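Local coordinates for lipoprotein (Mycoplasma mycoides subsp. capri, PDB 7ADK) that probably cleaves proteins as a mycoplasma lipoprotein whose peptidase region belongs to the chymotrypsin-like PA clan, at residues V451-K456 / Y727-K732; F240-Y245 / D714-V719; T441-G446 / K577-I582; P519-D524 / K739-G744. All coordinates share one frame; numbering follows the deposited sequence.

Contact 1. Residues V451-K456 / Y727-K732; sequences VAKGIK and YSLKDK
K453 NZ donates to the backbone carbonyl oxygen S728 O, with 2.9 Å between the two atoms. The nitrogen lies nearly along the C=O axis, at a C=O...N angle of 165°. The lysine leaves its backbone with CG between N and the carbonyl carbon (chi1 84°). Beyond that it is fully extended, which carries the ammonium out to the strand. On the way the aliphatic stem passes L729. K453 CB lies 3.6 Å from L729 CD1, and K453 CD lies 4.0 Å from the same methyl. The two side chains run past each other in opposite directions. K453 CE also approaches the ring of Y727 obliquely. The Y727 hydroxyl is engaged by S449, and its ring stacks with F537. K453 sits in a type I turn, A452 to I455. Strand 727-730 pairs with strand 737-747 in the mixed sheet, while A452 and I455 pack on strand 541-546 of the antiparallel sheet. The contact thus joins a strand of one sheet to a turn that packs on the other, consistent with the two-barrel plan of PA-clan peptidases. A lysine ammonium meets an uncharged backbone carbonyl, so the link is polar but not a salt bridge.

Contact 2. Residues F240-Y245 / D714-V719; sequences FTLPVY and DAFITV
F716 and I717, in a short, weakly bonded helix of about 715-719, receive F240 and L242 from an irregular segment. The helix continues directly from strand 712-714 of the mixed sheet, and D714 is its N-cap. The packed part is wholly apolar and buried. L242 CD1 lies 3.7 Å from F716 CZ and 3.8 Å from F716 CE1. It comes in obliquely, and the two side chains cross at about a right angle. F240 CD2 meets the F716 ring edge-on, 4.3 Å from F716 CE2. The tip of the F240 ring, CZ, is 3.8 Å from I717 CD1, again with the side chains at about a right angle. F716 CG is anti to the backbone N (chi1 -173°), which sends the ring out from the helix towards both partners. Y803 touches both F240 and I717. The solvent side is looser. Past L242 the chain turns off through P243, and V244 is exposed. The cap, by contrast, is at the buried inner end of the helix. There the bond from F716 N to D714 OD1 is long, at 3.4 Å, and weak. T718 OG1 donates to D714 O at 2.8 Å, tilted 21° from the carbonyl plane.

Contact 3. Residues T441-G446 / K577-I582; sequences TKFYFG and KLISKI
I579 reaches from its helix with both branches, one for T441 and one for F443. Its CG1 stands beside the backbone N and anti to the carbonyl carbon (chi1 -68°), and CD1 extends onward from it. I579 CD1 lies 3.8 Å from T441 CG2 and 4.1 Å from T441 CB. The shorter branch, I579 CG2, lies 3.8 Å from F443 CE1. It meets the phenyl ring obliquely. Both pairs of side chains cross at a slant. F443 points at the helix through its CB, while K442 before it points away. This alternation is that of a beta strand. Strand 442-447 lies between strands 421-433 and 541-546 in the antiparallel sheet, which is consistent with one barrel of a PA-clan peptidase. Helix 575-582 packs against this strand near the strand's start. The F443 ring also rests on I428 of the neighbouring strand 421-433. The helix is also tied to R466 of strand 461-467. The backbone oxygens of K581 and I582 both accept from its guanidinium, through NH1 and NE respectively.

Contact 4. Residues P519-D524 / K739-G744; sequences PLKLLD and KYFNYG
L520 and Y743 make the purely apolar part of the contact. L520 CD2 is 3.3 Å from Y743 CD1 and 3.5 Å from Y743 CE1, and it meets the ring obliquely. Leucine and tyrosine lie antiparallel, each passing the other. The second pair is the aliphatic part of a lysine against an aromatic ring. K521 CD lies 4.1 Å from F741 CD2, and K521 CE lies 4.1 Å from F741 CE2. Bends at chi2, chi3 and chi4 fold the K521 chain across F741 at about a right angle. The F741 ring is also held edge-to-face by Y531. No hydrogen bond links the two segments. The polar bonds lie within 519-524 or lead elsewhere. L523 N bonds to L520 O at 3.0 Å in the 3-10 turn. K521 NZ donates to the backbone oxygens of A534 and Y531. Residues 739-742 belong to strand 737-747, which pairs with strand 535-537. The contact therefore packs a connecting segment on one strand of the mixed sheet, consistent with a barrel of a PA-clan peptidase. Its chemistry is carbon against ring, with the lysine charge turned to backbone carbonyls rather than to the aromatics.

How the contacts relate
Contacts 2 and 4 are close neighbours, their centres 9 Å apart, and both are buried and apolar. Their residues touch: F716 meets L520, and A715 N probably bonds to G744 O. Contact 1 shares the mixed sheet with contact 4, since strands 727-730 and 737-747 are adjacent in it. It is the partly buried one, and the only one of the four bridged by a hydrogen bond between its segments. Contact 3 lies apart, about 40 Å from contact 2 between centres and on the opposite side of the chain's centre. It is buried and apolar too, but belongs to the antiparallel sheet. Strand 442-447 leads from it directly to helix 449-452 of contact 1.

Contact 1. Residues V451-K456 / Y727-K732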
loop_
_atom_site.group_PDB
_atom_site.type_symbol
_atom_site.label_atom_id
_atom_site.label_comp_id
_atom_site.label_asym_id
_atom_site.label_seq_id
_atom_site.Cartn_x
_atom_site.Cartn_y
_atom_site.Cartn_z
ATOM N N VAL B 451 -20.706 15.132 5.581
ATOM C CA VAL B 451 -20.733 14.136 4.500
ATOM C C VAL B 451 -22.098 14.123 3.833
ATOM O O VAL B 451 -22.184 14.172 2.612
ATOM C CB VAL B 451 -20.292 12.742 4.994
ATOM C CG1 VAL B 451 -20.504 11.633 3.965
ATOM C CG2 VAL B 451 -18.820 12.755 5.384
ATOM N N ALA B 452 -23.175 14.126 4.614
ATOM C CA ALA B 452 -24.533 14.109 4.094
ATOM C C ALA B 452 -24.906 15.366 3.283
ATOM O O ALA B 452 -25.733 15.283 2.381
ATOM C CB ALA B 452 -25.490 13.897 5.260
ATOM N N LYS B 453 -24.290 16.534 3.531
ATOM C CA LYS B 453 -24.449 17.743 2.700
ATOM C C LYS B 453 -23.865 17.638 1.282
ATOM O O LYS B 453 -24.131 18.504 0.460
ATOM C CB LYS B 453 -24.038 19.022 3.449
ATOM C CG LYS B 453 -22.556 19.423 3.466
ATOM C CD LYS B 453 -22.399 20.842 4.046
ATOM C CE LYS B 453 -20.967 21.388 3.955
ATOM N NZ LYS B 453 -20.896 22.843 4.221
ATOM N N GLY B 454 -23.129 16.575 0.966
ATOM C CA GLY B 454 -22.743 16.245 -0.400
ATOM C C GLY B 454 -23.911 15.801 -1.278
ATOM O O GLY B 454 -23.793 15.788 -2.500
ATOM N N ILE B 455 -25.059 15.455 -0.689
ATOM C CA ILE B 455 -26.302 15.217 -1.419
ATOM C C ILE B 455 -26.855 16.566 -1.911
ATOM O O ILE B 455 -27.498 17.292 -1.159
ATOM C CB ILE B 455 -27.317 14.398 -0.584
ATOM C CG1 ILE B 455 -26.744 13.068 -0.056
ATOM C CG2 ILE B 455 -28.555 14.084 -1.419
ATOM C CD1 ILE B 455 -27.623 12.369 0.957
ATOM N N LYS B 456 -26.583 16.912 -3.173
ATOM C CA LYS B 456 -26.956 18.153 -3.879
ATOM C C LYS B 456 -27.820 17.870 -5.111
ATOM O O LYS B 456 -27.747 16.777 -5.675
ATOM C CB LYS B 456 -25.698 18.917 -4.312
ATOM C CG LYS B 456 -24.776 19.347 -3.166
ATOM C CD LYS B 456 -23.697 20.271 -3.715
ATOM C CE LYS B 456 -22.742 20.761 -2.643
ATOM N NZ LYS B 456 -21.794 21.731 -3.127
ATOM N N TYR B 727 -19.046 26.042 11.114
ATOM C CA TYR B 727 -19.731 25.179 10.159
ATOM C C TYR B 727 -21.042 25.758 9.611
ATOM O O TYR B 727 -21.946 26.092 10.367
ATOM C CB TYR B 727 -19.954 23.817 10.809
ATOM C CG TYR B 727 -20.877 22.893 10.061
ATOM C CD1 TYR B 727 -20.408 22.113 8.994
ATOM C CD2 TYR B 727 -22.218 22.797 10.462
ATOM C CE1 TYR B 727 -21.269 21.196 8.369
ATOM C CE2 TYR B 727 -23.080 21.874 9.857
ATOM C CZ TYR B 727 -22.600 21.062 8.815
ATOM O OH TYR B 727 -23.428 20.160 8.245
ATOM N N SER B 728 -21.171 25.812 8.284
ATOM C CA SER B 728 -22.391 26.204 7.570
ATOM C C SER B 728 -23.113 25.009 6.969
ATOM O O SER B 728 -22.505 24.182 6.288
ATOM C CB SER B 728 -22.074 27.183 6.444
ATOM O OG SER B 728 -21.509 28.354 6.955
ATOM N N LEU B 729 -24.431 24.953 7.135
ATOM C CA LEU B 729 -25.295 24.017 6.440
ATOM C C LEU B 729 -26.429 24.760 5.732
ATOM O O LEU B 729 -27.125 25.590 6.314
ATOM C CB LEU B 729 -25.774 22.953 7.431
ATOM C CG LEU B 729 -26.686 21.873 6.842
ATOM C CD1 LEU B 729 -25.982 21.043 5.780
ATOM C CD2 LEU B 729 -27.147 20.955 7.952
ATOM N N LYS B 730 -26.613 24.450 4.454
ATOM C CA LYS B 730 -27.698 24.962 3.617
ATOM C C LYS B 730 -28.995 24.231 3.952
ATOM O O LYS B 730 -29.076 23.017 3.827
ATOM C CB LYS B 730 -27.279 24.837 2.143
ATOM C CG LYS B 730 -28.065 25.704 1.172
ATOM C CD LYS B 730 -27.397 25.795 -0.186
ATOM C CE LYS B 730 -28.095 26.772 -1.123
ATOM N NZ LYS B 730 -27.336 27.036 -2.348
ATOM N N ASP B 731 -30.010 24.954 4.388
ATOM C CA ASP B 731 -31.329 24.402 4.706
ATOM C C ASP B 731 -32.220 24.309 3.454
ATOM O O ASP B 731 -32.091 25.103 2.531
ATOM C CB ASP B 731 -31.967 25.230 5.818
ATOM C CG ASP B 731 -33.276 24.653 6.353
ATOM O OD1 ASP B 731 -34.085 25.435 6.893
ATOM O OD2 ASP B 731 -33.493 23.424 6.267
ATOM N N LYS B 732 -33.134 23.343 3.425
ATOM C CA LYS B 732 -34.068 23.127 2.311
ATOM C C LYS B 732 -35.236 24.135 2.334
ATOM O O LYS B 732 -35.182 25.155 3.022
ATOM C CB LYS B 732 -34.451 21.632 2.287
ATOM C CG LYS B 732 -33.278 20.810 1.731
ATOM C CD LYS B 732 -33.613 19.345 1.512
ATOM C CE LYS B 732 -32.472 18.574 0.854
ATOM N NZ LYS B 732 -32.276 18.899 -0.560
#

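Contact 2. Residues F240-Y245 / D714-V719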
loop_
_atom_site.group_PDB
_atom_site.type_symbol
_atom_site.label_atom_id
_atom_site.label_comp_id
_atom_site.label_asym_id
_atom_site.label_seq_id
_atom_site.Cartn_x
_atom_site.Cartn_y
_atom_site.Cartn_z
ATOM N N PHE B 240 -20.290 34.075 29.033
ATOM C CA PHE B 240 -19.267 33.238 28.402
ATOM C C PHE B 240 -18.426 33.987 27.372
ATOM O O PHE B 240 -18.955 34.760 26.577
ATOM C CB PHE B 240 -19.917 32.083 27.638
ATOM C CG PHE B 240 -20.367 30.849 28.370
ATOM C CD1 PHE B 240 -19.815 30.502 29.611
ATOM C CD2 PHE B 240 -21.204 29.947 27.698
ATOM C CE1 PHE B 240 -20.076 29.240 30.146
ATOM C CE2 PHE B 240 -21.462 28.684 28.233
ATOM C CZ PHE B 240 -20.863 28.324 29.446
ATOM N N THR B 241 -17.142 33.657 27.277
ATOM C CA THR B 241 -16.266 34.109 26.188
ATOM C C THR B 241 -15.907 32.928 25.287
ATOM O O THR B 241 -15.235 31.999 25.723
ATOM C CB THR B 241 -14.996 34.763 26.746
ATOM O OG1 THR B 241 -15.329 35.861 27.558
ATOM C CG2 THR B 241 -14.095 35.294 25.645
ATOM N N LEU B 242 -16.294 32.986 24.014
ATOM C CA LEU B 242 -15.948 32.020 22.971
ATOM C C LEU B 242 -14.803 32.598 22.117
ATOM O O LEU B 242 -14.964 33.699 21.595
ATOM C CB LEU B 242 -17.216 31.736 22.158
ATOM C CG LEU B 242 -16.993 30.827 20.940
ATOM C CD1 LEU B 242 -18.115 29.805 20.844
ATOM C CD2 LEU B 242 -16.969 31.620 19.639
ATOM N N PRO B 243 -13.643 31.940 22.002
ATOM C CA PRO B 243 -12.441 32.505 21.381
ATOM C C PRO B 243 -12.269 32.169 19.890
ATOM O O PRO B 243 -12.757 31.148 19.416
ATOM C CB PRO B 243 -11.293 31.915 22.182
ATOM C CG PRO B 243 -11.817 30.520 22.453
ATOM C CD PRO B 243 -13.301 30.725 22.706
ATOM N N VAL B 244 -11.497 32.987 19.169
ATOM C CA VAL B 244 -11.221 32.828 17.725
ATOM C C VAL B 244 -9.800 33.271 17.311
ATOM O O VAL B 244 -9.420 33.199 16.145
ATOM C CB VAL B 244 -12.333 33.539 16.930
ATOM C CG1 VAL B 244 -12.215 35.059 17.005
ATOM C CG2 VAL B 244 -12.432 33.097 15.473
ATOM N N TYR B 245 -8.979 33.721 18.261
ATOM C CA TYR B 245 -7.688 34.373 18.016
ATOM C C TYR B 245 -6.513 33.427 17.657
ATOM O O TYR B 245 -5.385 33.626 18.125
ATOM C CB TYR B 245 -7.379 35.251 19.228
ATOM N N ASP B 714 -16.897 17.624 26.571
ATOM C CA ASP B 714 -18.088 18.387 26.200
ATOM C C ASP B 714 -17.641 19.346 25.098
ATOM O O ASP B 714 -16.744 20.170 25.291
ATOM C CB ASP B 714 -18.659 19.093 27.444
ATOM C CG ASP B 714 -19.803 20.096 27.207
ATOM O OD1 ASP B 714 -20.130 20.426 26.053
ATOM O OD2 ASP B 714 -20.359 20.599 28.220
ATOM N N ALA B 715 -18.208 19.172 23.906
ATOM C CA ALA B 715 -17.728 19.828 22.710
ATOM C C ALA B 715 -17.833 21.349 22.779
ATOM O O ALA B 715 -16.906 22.017 22.352
ATOM C CB ALA B 715 -18.500 19.312 21.513
ATOM N N PHE B 716 -18.897 21.943 23.321
ATOM C CA PHE B 716 -19.019 23.398 23.248
ATOM C C PHE B 716 -18.005 24.113 24.144
ATOM O O PHE B 716 -17.374 25.071 23.701
ATOM C CB PHE B 716 -20.459 23.843 23.466
ATOM C CG PHE B 716 -20.639 25.325 23.229
ATOM C CD1 PHE B 716 -20.757 25.816 21.922
ATOM C CD2 PHE B 716 -20.599 26.216 24.310
ATOM C CE1 PHE B 716 -20.810 27.200 21.689
ATOM C CE2 PHE B 716 -20.658 27.605 24.074
ATOM C CZ PHE B 716 -20.743 28.096 22.763
ATOM N N ILE B 717 -17.736 23.599 25.344
ATOM C CA ILE B 717 -16.720 24.161 26.251
ATOM C C ILE B 717 -15.273 23.948 25.751
ATOM O O ILE B 717 -14.363 24.573 26.288
ATOM C CB ILE B 717 -16.952 23.627 27.692
ATOM C CG1 ILE B 717 -18.361 23.970 28.215
ATOM C CG2 ILE B 717 -15.911 24.091 28.722
ATOM C CD1 ILE B 717 -18.666 25.461 28.366
ATOM N N THR B 718 -15.046 23.141 24.707
ATOM C CA THR B 718 -13.709 22.616 24.380
ATOM C C THR B 718 -13.325 22.739 22.895
ATOM O O THR B 718 -12.199 23.096 22.564
ATOM C CB THR B 718 -13.623 21.141 24.814
ATOM O OG1 THR B 718 -14.203 20.932 26.076
ATOM C CG2 THR B 718 -12.227 20.653 24.863
ATOM N N VAL B 719 -14.260 22.440 21.997
ATOM C CA VAL B 719 -14.092 22.177 20.557
ATOM C C VAL B 719 -15.269 22.782 19.767
ATOM O O VAL B 719 -15.794 22.178 18.840
ATOM C CB VAL B 719 -13.903 20.662 20.265
ATOM C CG1 VAL B 719 -13.300 20.401 18.889
ATOM C CG2 VAL B 719 -12.975 19.961 21.247
#

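Contact 3. Residues T441-G446 / K577-I582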
loop_
_atom_site.group_PDB
_atom_site.type_symbol
_atom_site.label_atom_id
_atom_site.label_comp_id
_atom_site.label_asym_id
_atom_site.label_seq_id
_atom_site.Cartn_x
_atom_site.Cartn_y
_atom_site.Cartn_z
ATOM N N THR B 441 -36.858 -2.920 1.138
ATOM C CA THR B 441 -36.251 -2.170 0.016
ATOM C C THR B 441 -35.772 -0.754 0.356
ATOM O O THR B 441 -34.985 -0.180 -0.395
ATOM C CB THR B 441 -37.234 -2.061 -1.158
ATOM O OG1 THR B 441 -38.376 -1.343 -0.759
ATOM C CG2 THR B 441 -37.694 -3.406 -1.681
ATOM N N LYS B 442 -36.199 -0.185 1.488
ATOM C CA LYS B 442 -35.963 1.210 1.873
ATOM C C LYS B 442 -35.188 1.286 3.184
ATOM O O LYS B 442 -35.689 0.907 4.239
ATOM C CB LYS B 442 -37.324 1.912 1.921
ATOM C CG LYS B 442 -37.217 3.436 1.922
ATOM C CD LYS B 442 -38.582 4.042 1.597
ATOM C CE LYS B 442 -38.462 5.531 1.308
ATOM N NZ LYS B 442 -39.489 5.998 0.358
ATOM N N PHE B 443 -33.944 1.743 3.090
ATOM C CA PHE B 443 -32.910 1.614 4.120
ATOM C C PHE B 443 -32.407 2.972 4.598
ATOM O O PHE B 443 -32.368 3.924 3.829
ATOM C CB PHE B 443 -31.737 0.793 3.584
ATOM C CG PHE B 443 -32.020 -0.683 3.449
ATOM C CD1 PHE B 443 -32.715 -1.178 2.340
ATOM C CD2 PHE B 443 -31.588 -1.564 4.444
ATOM C CE1 PHE B 443 -32.942 -2.549 2.203
ATOM C CE2 PHE B 443 -31.807 -2.940 4.309
ATOM C CZ PHE B 443 -32.473 -3.430 3.183
ATOM N N TYR B 444 -31.995 3.039 5.865
ATOM C CA TYR B 444 -31.507 4.230 6.545
ATOM C C TYR B 444 -30.098 4.002 7.055
ATOM O O TYR B 444 -29.783 2.963 7.642
ATOM C CB TYR B 444 -32.450 4.648 7.672
ATOM C CG TYR B 444 -33.868 4.837 7.211
ATOM C CD1 TYR B 444 -34.703 3.722 7.070
ATOM C CD2 TYR B 444 -34.321 6.104 6.823
ATOM C CE1 TYR B 444 -35.952 3.854 6.452
ATOM C CE2 TYR B 444 -35.591 6.237 6.246
ATOM C CZ TYR B 444 -36.387 5.111 6.010
ATOM O OH TYR B 444 -37.532 5.233 5.301
ATOM N N PHE B 445 -29.231 4.961 6.760
ATOM C CA PHE B 445 -27.799 4.902 6.996
ATOM C C PHE B 445 -27.350 6.053 7.914
ATOM O O PHE B 445 -27.645 7.202 7.638
ATOM C CB PHE B 445 -27.073 4.956 5.654
ATOM C CG PHE B 445 -27.273 3.747 4.742
ATOM C CD1 PHE B 445 -28.393 3.628 3.900
ATOM C CD2 PHE B 445 -26.285 2.745 4.714
ATOM C CE1 PHE B 445 -28.540 2.504 3.069
ATOM C CE2 PHE B 445 -26.412 1.633 3.865
ATOM C CZ PHE B 445 -27.542 1.509 3.049
ATOM N N GLY B 446 -26.654 5.743 9.008
ATOM C CA GLY B 446 -26.031 6.722 9.874
ATOM C C GLY B 446 -24.722 7.200 9.285
ATOM O O GLY B 446 -23.924 6.427 8.775
ATOM N N LYS B 577 -33.017 -10.313 -4.469
ATOM C CA LYS B 577 -31.669 -10.863 -4.308
ATOM C C LYS B 577 -30.586 -9.817 -4.533
ATOM O O LYS B 577 -29.623 -9.785 -3.786
ATOM C CB LYS B 577 -31.473 -12.077 -5.217
ATOM C CG LYS B 577 -32.266 -13.282 -4.716
ATOM C CD LYS B 577 -31.883 -14.590 -5.408
ATOM C CE LYS B 577 -32.217 -14.653 -6.895
ATOM N NZ LYS B 577 -33.658 -14.747 -7.154
ATOM N N LEU B 578 -30.752 -8.912 -5.481
ATOM C CA LEU B 578 -29.809 -7.832 -5.722
ATOM C C LEU B 578 -29.767 -6.844 -4.553
ATOM O O LEU B 578 -28.688 -6.467 -4.134
ATOM C CB LEU B 578 -30.093 -7.168 -7.051
ATOM C CG LEU B 578 -29.151 -6.109 -7.526
ATOM C CD1 LEU B 578 -27.800 -6.487 -7.570
ATOM C CD2 LEU B 578 -29.475 -5.611 -8.812
ATOM N N ILE B 579 -30.897 -6.502 -3.931
ATOM C CA ILE B 579 -30.912 -5.685 -2.702
ATOM C C ILE B 579 -30.237 -6.416 -1.540
ATOM O O ILE B 579 -29.516 -5.802 -0.757
ATOM C CB ILE B 579 -32.341 -5.211 -2.359
ATOM C CG1 ILE B 579 -32.795 -4.198 -3.425
ATOM C CG2 ILE B 579 -32.425 -4.571 -0.968
ATOM C CD1 ILE B 579 -34.268 -3.812 -3.373
ATOM N N SER B 580 -30.389 -7.729 -1.450
ATOM C CA SER B 580 -29.701 -8.516 -0.432
ATOM C C SER B 580 -28.196 -8.595 -0.669
ATOM O O SER B 580 -27.454 -8.432 0.283
ATOM C CB SER B 580 -30.301 -9.909 -0.319
ATOM O OG SER B 580 -31.665 -9.826 0.015
ATOM N N LYS B 581 -27.722 -8.740 -1.911
ATOM C CA LYS B 581 -26.288 -8.685 -2.251
ATOM C C LYS B 581 -25.691 -7.287 -2.076
ATOM O O LYS B 581 -24.553 -7.183 -1.639
ATOM C CB LYS B 581 -26.056 -9.219 -3.674
ATOM C CG LYS B 581 -26.287 -10.725 -3.823
ATOM C CD LYS B 581 -25.266 -11.633 -3.122
ATOM C CE LYS B 581 -23.872 -11.588 -3.751
ATOM N NZ LYS B 581 -22.975 -12.576 -3.136
ATOM N N ILE B 582 -26.429 -6.203 -2.299
ATOM C CA ILE B 582 -26.017 -4.826 -1.982
ATOM C C ILE B 582 -25.834 -4.635 -0.472
ATOM O O ILE B 582 -24.784 -4.200 0.001
ATOM C CB ILE B 582 -27.042 -3.811 -2.556
ATOM C CG1 ILE B 582 -26.916 -3.734 -4.085
ATOM C CG2 ILE B 582 -26.831 -2.408 -1.986
ATOM C CD1 ILE B 582 -28.117 -3.118 -4.800
#

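Contact 4. Residues P519-D524 / K739-G744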
loop_
_atom_site.group_PDB
_atom_site.type_symbol
_atom_site.label_atom_id
_atom_site.label_comp_id
_atom_site.label_asym_id
_atom_site.label_seq_id
_atom_site.Cartn_x
_atom_site.Cartn_y
_atom_site.Cartn_z
ATOM N N PRO B 519 -30.924 26.184 26.044
ATOM C CA PRO B 519 -29.814 26.502 25.134
ATOM C C PRO B 519 -28.538 27.011 25.815
ATOM O O PRO B 519 -28.443 27.134 27.032
ATOM C CB PRO B 519 -30.345 27.564 24.162
ATOM C CG PRO B 519 -31.851 27.441 24.245
ATOM C CD PRO B 519 -32.059 27.018 25.685
ATOM N N LEU B 520 -27.544 27.356 24.990
ATOM C CA LEU B 520 -26.311 28.011 25.435
ATOM C C LEU B 520 -26.009 29.364 24.782
ATOM O O LEU B 520 -25.242 30.127 25.348
ATOM C CB LEU B 520 -25.157 27.016 25.297
ATOM C CG LEU B 520 -24.859 26.517 23.876
ATOM C CD1 LEU B 520 -24.076 27.513 23.039
ATOM C CD2 LEU B 520 -24.052 25.240 24.000
ATOM N N LYS B 521 -26.614 29.718 23.642
ATOM C CA LYS B 521 -26.279 30.951 22.900
ATOM C C LYS B 521 -26.616 32.248 23.654
ATOM O O LYS B 521 -25.850 33.206 23.618
ATOM C CB LYS B 521 -26.970 30.928 21.531
ATOM C CG LYS B 521 -26.308 30.006 20.495
ATOM C CD LYS B 521 -24.889 30.396 20.056
ATOM C CE LYS B 521 -24.642 31.885 19.739
ATOM N NZ LYS B 521 -25.522 32.434 18.676
ATOM N N LEU B 522 -27.708 32.257 24.417
ATOM C CA LEU B 522 -28.090 33.334 25.336
ATOM C C LEU B 522 -27.092 33.567 26.500
ATOM O O LEU B 522 -27.250 34.524 27.254
ATOM C CB LEU B 522 -29.532 33.082 25.817
ATOM C CG LEU B 522 -29.720 31.858 26.737
ATOM C CD1 LEU B 522 -29.871 32.235 28.204
ATOM C CD2 LEU B 522 -30.967 31.071 26.362
ATOM N N LEU B 523 -26.078 32.701 26.654
ATOM C CA LEU B 523 -25.009 32.805 27.654
ATOM C C LEU B 523 -23.726 33.468 27.125
ATOM O O LEU B 523 -22.861 33.805 27.920
ATOM C CB LEU B 523 -24.720 31.415 28.268
ATOM C CG LEU B 523 -25.950 30.610 28.719
ATOM C CD1 LEU B 523 -25.526 29.241 29.235
ATOM C CD2 LEU B 523 -26.746 31.325 29.802
ATOM N N ASP B 524 -23.562 33.693 25.818
ATOM C CA ASP B 524 -22.411 34.428 25.269
ATOM C C ASP B 524 -22.398 35.910 25.712
ATOM O O ASP B 524 -23.399 36.606 25.570
ATOM C CB ASP B 524 -22.414 34.324 23.734
ATOM C CG ASP B 524 -21.938 32.975 23.175
ATOM O OD1 ASP B 524 -20.812 32.548 23.513
ATOM O OD2 ASP B 524 -22.636 32.387 22.320
ATOM N N LYS B 739 -25.236 29.024 10.147
ATOM C CA LYS B 739 -23.977 28.683 10.830
ATOM C C LYS B 739 -24.251 27.995 12.165
ATOM O O LYS B 739 -25.218 28.349 12.834
ATOM C CB LYS B 739 -23.114 29.936 11.043
ATOM C CG LYS B 739 -22.761 30.669 9.746
ATOM C CD LYS B 739 -21.911 31.914 10.005
ATOM C CE LYS B 739 -21.855 32.787 8.755
ATOM N NZ LYS B 739 -21.011 33.977 8.920
ATOM N N TYR B 740 -23.418 27.049 12.583
ATOM C CA TYR B 740 -23.601 26.304 13.828
ATOM C C TYR B 740 -22.271 25.980 14.529
ATOM O O TYR B 740 -21.319 25.556 13.891
ATOM C CB TYR B 740 -24.350 24.998 13.541
ATOM C CG TYR B 740 -25.668 25.050 12.789
ATOM C CD1 TYR B 740 -26.889 24.964 13.480
ATOM C CD2 TYR B 740 -25.685 25.099 11.386
ATOM C CE1 TYR B 740 -28.107 24.930 12.781
ATOM C CE2 TYR B 740 -26.902 25.070 10.684
ATOM C CZ TYR B 740 -28.119 24.964 11.377
ATOM O OH TYR B 740 -29.300 24.865 10.719
ATOM N N PHE B 741 -22.205 26.151 15.845
ATOM C CA PHE B 741 -21.102 25.650 16.674
ATOM C C PHE B 741 -21.246 24.152 16.973
ATOM O O PHE B 741 -22.345 23.652 17.189
ATOM C CB PHE B 741 -21.049 26.393 18.002
ATOM C CG PHE B 741 -20.709 27.855 17.883
ATOM C CD1 PHE B 741 -19.387 28.241 17.641
ATOM C CD2 PHE B 741 -21.719 28.825 17.984
ATOM C CE1 PHE B 741 -19.061 29.599 17.526
ATOM C CE2 PHE B 741 -21.391 30.179 17.875
ATOM C CZ PHE B 741 -20.063 30.567 17.657
ATOM N N ASN B 742 -20.130 23.439 17.104
ATOM C CA ASN B 742 -20.111 22.056 17.572
ATOM C C ASN B 742 -20.511 21.964 19.062
ATOM O O ASN B 742 -19.998 22.682 19.918
ATOM C CB ASN B 742 -18.719 21.458 17.336
ATOM C CG ASN B 742 -18.543 20.757 16.008
ATOM O OD1 ASN B 742 -18.567 19.542 15.932
ATOM N ND2 ASN B 742 -18.307 21.460 14.933
ATOM N N TYR B 743 -21.411 21.042 19.383
ATOM C CA TYR B 743 -22.025 20.826 20.685
ATOM C C TYR B 743 -22.284 19.338 20.987
ATOM O O TYR B 743 -22.423 18.515 20.082
ATOM C CB TYR B 743 -23.330 21.632 20.722
ATOM C CG TYR B 743 -24.145 21.412 21.975
ATOM C CD1 TYR B 743 -23.808 22.056 23.173
ATOM C CD2 TYR B 743 -25.183 20.472 21.972
ATOM C CE1 TYR B 743 -24.500 21.775 24.358
ATOM C CE2 TYR B 743 -25.863 20.170 23.154
ATOM C CZ TYR B 743 -25.537 20.837 24.346
ATOM O OH TYR B 743 -26.274 20.612 25.454
ATOM N N GLY B 744 -22.403 18.988 22.264
ATOM C CA GLY B 744 -22.802 17.670 22.760
ATOM C C GLY B 744 -21.707 16.926 23.520
ATOM O O GLY B 744 -20.589 17.420 23.668
#